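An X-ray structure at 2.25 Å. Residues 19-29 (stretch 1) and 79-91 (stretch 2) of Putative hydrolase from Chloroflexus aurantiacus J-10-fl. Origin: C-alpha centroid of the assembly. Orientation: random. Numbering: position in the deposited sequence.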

# COMPACT_ATOMS: atom_id res chain seq x y z
N ASP A 19 -19.69 -4.97 -17.35
CA ASP A 19 -19.07 -5.61 -18.50
C ASP A 19 -17.57 -5.42 -18.34
O ASP A 19 -17.01 -4.38 -18.70
N TRP A 20 -16.92 -6.44 -17.79
CA TRP A 20 -15.49 -6.38 -17.55
C TRP A 20 -14.58 -6.39 -18.77
O TRP A 20 -13.41 -6.07 -18.67
N GLU A 21 -15.12 -6.73 -19.93
CA GLU A 21 -14.28 -6.72 -21.11
C GLU A 21 -14.32 -5.32 -21.71
O GLU A 21 -13.42 -4.92 -22.44
N GLN A 22 -15.37 -4.58 -21.39
CA GLN A 22 -15.46 -3.20 -21.85
C GLN A 22 -14.52 -2.44 -20.92
O GLN A 22 -13.79 -1.54 -21.35
N ALA A 23 -14.55 -2.82 -19.65
CA ALA A 23 -13.70 -2.21 -18.64
C ALA A 23 -12.23 -2.43 -18.99
O ALA A 23 -11.43 -1.49 -18.97
N ARG A 24 -11.89 -3.66 -19.34
CA ARG A 24 -10.51 -4.01 -19.71
C ARG A 24 -10.01 -3.14 -20.85
O ARG A 24 -8.91 -2.61 -20.79
N GLN A 25 -10.82 -3.00 -21.89
CA GLN A 25 -10.45 -2.17 -23.04
C GLN A 25 -10.30 -0.71 -22.67
O GLN A 25 -9.35 -0.05 -23.10
N ALA A 26 -11.23 -0.22 -21.87
CA ALA A 26 -11.20 1.17 -21.41
C ALA A 26 -9.93 1.44 -20.61
O ALA A 26 -9.31 2.49 -20.75
N ALA A 27 -9.56 0.49 -19.75
CA ALA A 27 -8.37 0.61 -18.92
C ALA A 27 -7.11 0.63 -19.77
O ALA A 27 -6.25 1.48 -19.60
N LEU A 28 -7.02 -0.33 -20.68
CA LEU A 28 -5.87 -0.43 -21.57
C LEU A 28 -5.63 0.84 -22.38
O LEU A 28 -4.49 1.27 -22.55
N ARG A 29 -6.72 1.44 -22.84
CA ARG A 29 -6.62 2.65 -23.64
C ARG A 29 -6.32 3.91 -22.86
O ARG A 29 -5.51 4.72 -23.29
N ARG A 79 2.80 -0.20 -17.96
CA ARG A 79 1.40 -0.03 -17.58
C ARG A 79 0.48 -1.16 -18.05
O ARG A 79 -0.48 -1.51 -17.38
N ARG A 80 0.79 -1.73 -19.21
CA ARG A 80 -0.02 -2.81 -19.74
C ARG A 80 0.13 -4.06 -18.87
O ARG A 80 -0.86 -4.73 -18.54
N GLU A 81 1.36 -4.37 -18.49
CA GLU A 81 1.60 -5.54 -17.65
C GLU A 81 0.98 -5.33 -16.27
O GLU A 81 0.45 -6.26 -15.68
N TRP A 82 1.03 -4.10 -15.77
CA TRP A 82 0.44 -3.86 -14.47
C TRP A 82 -1.06 -4.18 -14.53
O TRP A 82 -1.61 -4.81 -13.63
N LEU A 83 -1.70 -3.77 -15.62
CA LEU A 83 -3.13 -4.00 -15.84
C LEU A 83 -3.50 -5.47 -16.02
O LEU A 83 -4.43 -5.96 -15.38
N GLU A 84 -2.79 -6.17 -16.90
CA GLU A 84 -3.04 -7.58 -17.16
C GLU A 84 -2.93 -8.41 -15.88
O GLU A 84 -3.64 -9.41 -15.70
N ALA A 85 -2.03 -8.00 -15.00
CA ALA A 85 -1.78 -8.71 -13.76
C ALA A 85 -2.72 -8.36 -12.60
O ALA A 85 -2.83 -9.12 -11.65
N ASN A 86 -3.40 -7.22 -12.71
CA ASN A 86 -4.27 -6.74 -11.64
C ASN A 86 -5.75 -6.63 -11.95
O ASN A 86 -6.56 -6.44 -11.04
N ILE A 87 -6.13 -6.73 -13.22
CA ILE A 87 -7.54 -6.57 -13.56
C ILE A 87 -8.50 -7.59 -12.95
O ILE A 87 -9.61 -7.22 -12.57
N VAL A 88 -8.08 -8.85 -12.83
CA VAL A 88 -8.94 -9.86 -12.23
C VAL A 88 -9.12 -9.57 -10.74
O VAL A 88 -10.23 -9.56 -10.23
N SER A 89 -8.01 -9.33 -10.06
CA SER A 89 -8.05 -9.02 -8.63
C SER A 89 -8.92 -7.79 -8.41
O SER A 89 -9.65 -7.70 -7.42
N PHE A 90 -8.82 -6.84 -9.33
CA PHE A 90 -9.60 -5.61 -9.26
C PHE A 90 -11.09 -5.92 -9.38
O PHE A 90 -11.88 -5.55 -8.52
N SER A 91 -11.48 -6.59 -10.46
CA SER A 91 -12.88 -6.93 -10.66
C SER A 91 -13.43 -7.66 -9.44
O SER A 91 -14.53 -7.38 -8.98

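The most distinctive feature of this contact is a serine seated on a tryptophan: Ser91 CB lies 3.3 Å from the centroid of the six-membered ring of Trp20 and only 9° off the ring normal, a CH-pi contact over one face, with Trp20 CE2 the nearest atom to Ser91 CB at 3.4 Å. Both CA-to-CB bonds point toward the opposing helix. Trp20 (m, chi2 104°) extends its indole roughly perpendicular to the axis of its own helix, while Ser91 (p) turns its hydroxyl back to its own helix, where OG donates to Val88 O at 2.7 Å. The same six-membered ring also reaches Phe90 (t), with Trp20 CZ3 near the plane of the Phe90 ring at its edge, 4.0 Å from Phe90 CD2. Trp20 NE1 is satisfied elsewhere in the structure.

The helices run nearly antiparallel, at 158°, with their axes 10.3 Å apart at closest approach, so Trp20 pairs with the C-terminal part of stretch 2 and Leu28 with its beginning. Between these ends, Ile87 (t, t) points inward and places CD1 3.4 Å from Arg24 CB, packing against the aliphatic base of the arginine. Leu83 (m, t) also points inward; its CD2 lies 3.9 Å from Ala27 CB, and its CD1 lies 3.8 Å from Leu28 CD2. The small Ala27 side chain points toward stretch 2, whereas Leu28 (m, t) leaves its backbone sideways and brings its end closer.

A charged cluster borders this apolar strip. Arg24 (t, t) and Glu84 (m, m) both start sideways, yet their ends converge in a salt bridge, with Arg24 NH1 2.5 Å from Glu84 OE2 and 2.6 Å from Glu84 OE1; both hydrogen bonds, with angles of 146° and 128°, are weak. Arg80 (t, t, t) brings NH2 within 4.4 Å of Arg24 NH2, a like-charge approach that the shared neighbour Glu84 can offset.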

# COMPACT_ATOMS: atom_id res chain seq x y z
CB ASP A 19 -19.53 -4.95 -19.79
CG ASP A 19 -18.93 -5.61 -21.01
OD1 ASP A 19 -17.85 -6.21 -20.88
OD2 ASP A 19 -19.52 -5.51 -22.09
CB TRP A 20 -15.08 -7.49 -16.58
CG TRP A 20 -15.51 -7.17 -15.20
CD1 TRP A 20 -16.57 -7.70 -14.51
CD2 TRP A 20 -14.96 -6.14 -14.36
NE1 TRP A 20 -16.71 -7.07 -13.30
CE2 TRP A 20 -15.74 -6.11 -13.18
CE3 TRP A 20 -13.89 -5.25 -14.50
CZ2 TRP A 20 -15.48 -5.21 -12.14
CZ3 TRP A 20 -13.64 -4.36 -13.46
CH2 TRP A 20 -14.43 -4.35 -12.30
CB GLU A 21 -14.72 -7.80 -22.10
CG GLU A 21 -13.84 -9.04 -21.94
CD GLU A 21 -14.48 -10.32 -22.45
OE1 GLU A 21 -14.85 -10.38 -23.65
OE2 GLU A 21 -14.62 -11.26 -21.65
CB GLN A 22 -16.89 -2.67 -21.70
CG GLN A 22 -16.95 -1.17 -21.84
CD GLN A 22 -16.44 -0.70 -23.18
OE1 GLN A 22 -17.08 -0.93 -24.21
NE2 GLN A 22 -15.27 -0.06 -23.18
CB ALA A 23 -14.01 -2.81 -17.27
CB ARG A 24 -10.41 -5.48 -20.10
CG ARG A 24 -9.05 -5.88 -20.68
CD ARG A 24 -9.08 -7.32 -21.19
NE ARG A 24 -8.22 -7.53 -22.36
CZ ARG A 24 -6.89 -7.67 -22.30
NH1 ARG A 24 -6.27 -7.63 -21.13
NH2 ARG A 24 -6.19 -7.84 -23.41
CB GLN A 25 -11.50 -2.31 -24.14
CG GLN A 25 -11.25 -3.52 -24.98
CD GLN A 25 -9.83 -3.54 -25.54
OE1 GLN A 25 -9.42 -2.61 -26.24
NE2 GLN A 25 -9.08 -4.60 -25.23
CB ALA A 26 -12.44 1.46 -20.56
CB ALA A 27 -8.30 -0.54 -17.91
CB LEU A 28 -6.04 -1.61 -22.53
CG LEU A 28 -5.81 -2.98 -21.88
CD1 LEU A 28 -6.25 -4.10 -22.83
CD2 LEU A 28 -4.33 -3.12 -21.54
CB ARG A 29 -7.89 2.82 -24.48
CG ARG A 29 -8.03 1.65 -25.42
CD ARG A 29 -8.66 2.01 -26.73
NE ARG A 29 -8.07 3.18 -27.39
CZ ARG A 29 -6.79 3.35 -27.67
NH1 ARG A 29 -5.88 2.43 -27.34
NH2 ARG A 29 -6.41 4.44 -28.31
CB ARG A 79 0.87 1.31 -18.08
CG ARG A 79 1.59 2.49 -17.45
CD ARG A 79 1.13 3.81 -18.03
NE ARG A 79 1.94 4.91 -17.51
CZ ARG A 79 2.01 6.11 -18.07
NH1 ARG A 79 1.32 6.36 -19.17
NH2 ARG A 79 2.77 7.05 -17.54
CB ARG A 80 0.40 -3.13 -21.17
CG ARG A 80 -0.42 -4.22 -21.82
CD ARG A 80 0.02 -4.48 -23.24
NE ARG A 80 -0.96 -5.31 -23.93
CZ ARG A 80 -1.02 -6.64 -23.85
NH1 ARG A 80 -0.15 -7.32 -23.12
NH2 ARG A 80 -1.97 -7.28 -24.52
CB GLU A 81 3.09 -5.82 -17.53
CG GLU A 81 3.73 -6.17 -18.86
CD GLU A 81 5.23 -6.30 -18.77
OE1 GLU A 81 5.87 -5.40 -18.17
OE2 GLU A 81 5.78 -7.30 -19.29
CB TRP A 82 0.63 -2.40 -14.03
CG TRP A 82 0.03 -2.12 -12.69
CD1 TRP A 82 0.55 -2.44 -11.47
CD2 TRP A 82 -1.26 -1.55 -12.44
NE1 TRP A 82 -0.34 -2.11 -10.48
CE2 TRP A 82 -1.46 -1.56 -11.04
CE3 TRP A 82 -2.27 -1.03 -13.26
CZ2 TRP A 82 -2.63 -1.06 -10.44
CZ3 TRP A 82 -3.44 -0.54 -12.67
CH2 TRP A 82 -3.60 -0.56 -11.27
CB LEU A 83 -3.62 -3.22 -17.07
CG LEU A 83 -3.90 -1.73 -16.92
CD1 LEU A 83 -4.19 -1.15 -18.31
CD2 LEU A 83 -5.09 -1.50 -15.98
CB GLU A 84 -2.05 -8.14 -18.18
CG GLU A 84 -2.13 -7.53 -19.59
CD GLU A 84 -3.51 -7.71 -20.24
OE1 GLU A 84 -4.28 -8.57 -19.76
OE2 GLU A 84 -3.81 -7.00 -21.23
CB ALA A 85 -0.34 -8.47 -13.32
CB ASN A 86 -3.80 -5.34 -11.20
CG ASN A 86 -2.54 -5.38 -10.37
OD1 ASN A 86 -2.59 -5.67 -9.17
ND2 ASN A 86 -1.40 -5.10 -10.99
CB ILE A 87 -7.73 -6.49 -15.09
CG1 ILE A 87 -9.19 -6.10 -15.38
CG2 ILE A 87 -7.33 -7.79 -15.74
CD1 ILE A 87 -9.42 -5.65 -16.80
CB VAL A 88 -8.36 -11.28 -12.41
CG1 VAL A 88 -9.23 -12.29 -11.67
CG2 VAL A 88 -8.29 -11.64 -13.89
CB SER A 89 -6.63 -8.73 -8.13
OG SER A 89 -5.74 -9.72 -8.59
CB PHE A 90 -9.18 -4.66 -10.39
CG PHE A 90 -9.73 -3.28 -10.23
CD1 PHE A 90 -9.13 -2.38 -9.36
CD2 PHE A 90 -10.84 -2.88 -10.95
CE1 PHE A 90 -9.64 -1.08 -9.21
CE2 PHE A 90 -11.36 -1.59 -10.81
CZ PHE A 90 -10.76 -0.69 -9.94
CB SER A 91 -13.05 -7.78 -11.90
OG SER A 91 -12.29 -8.97 -11.81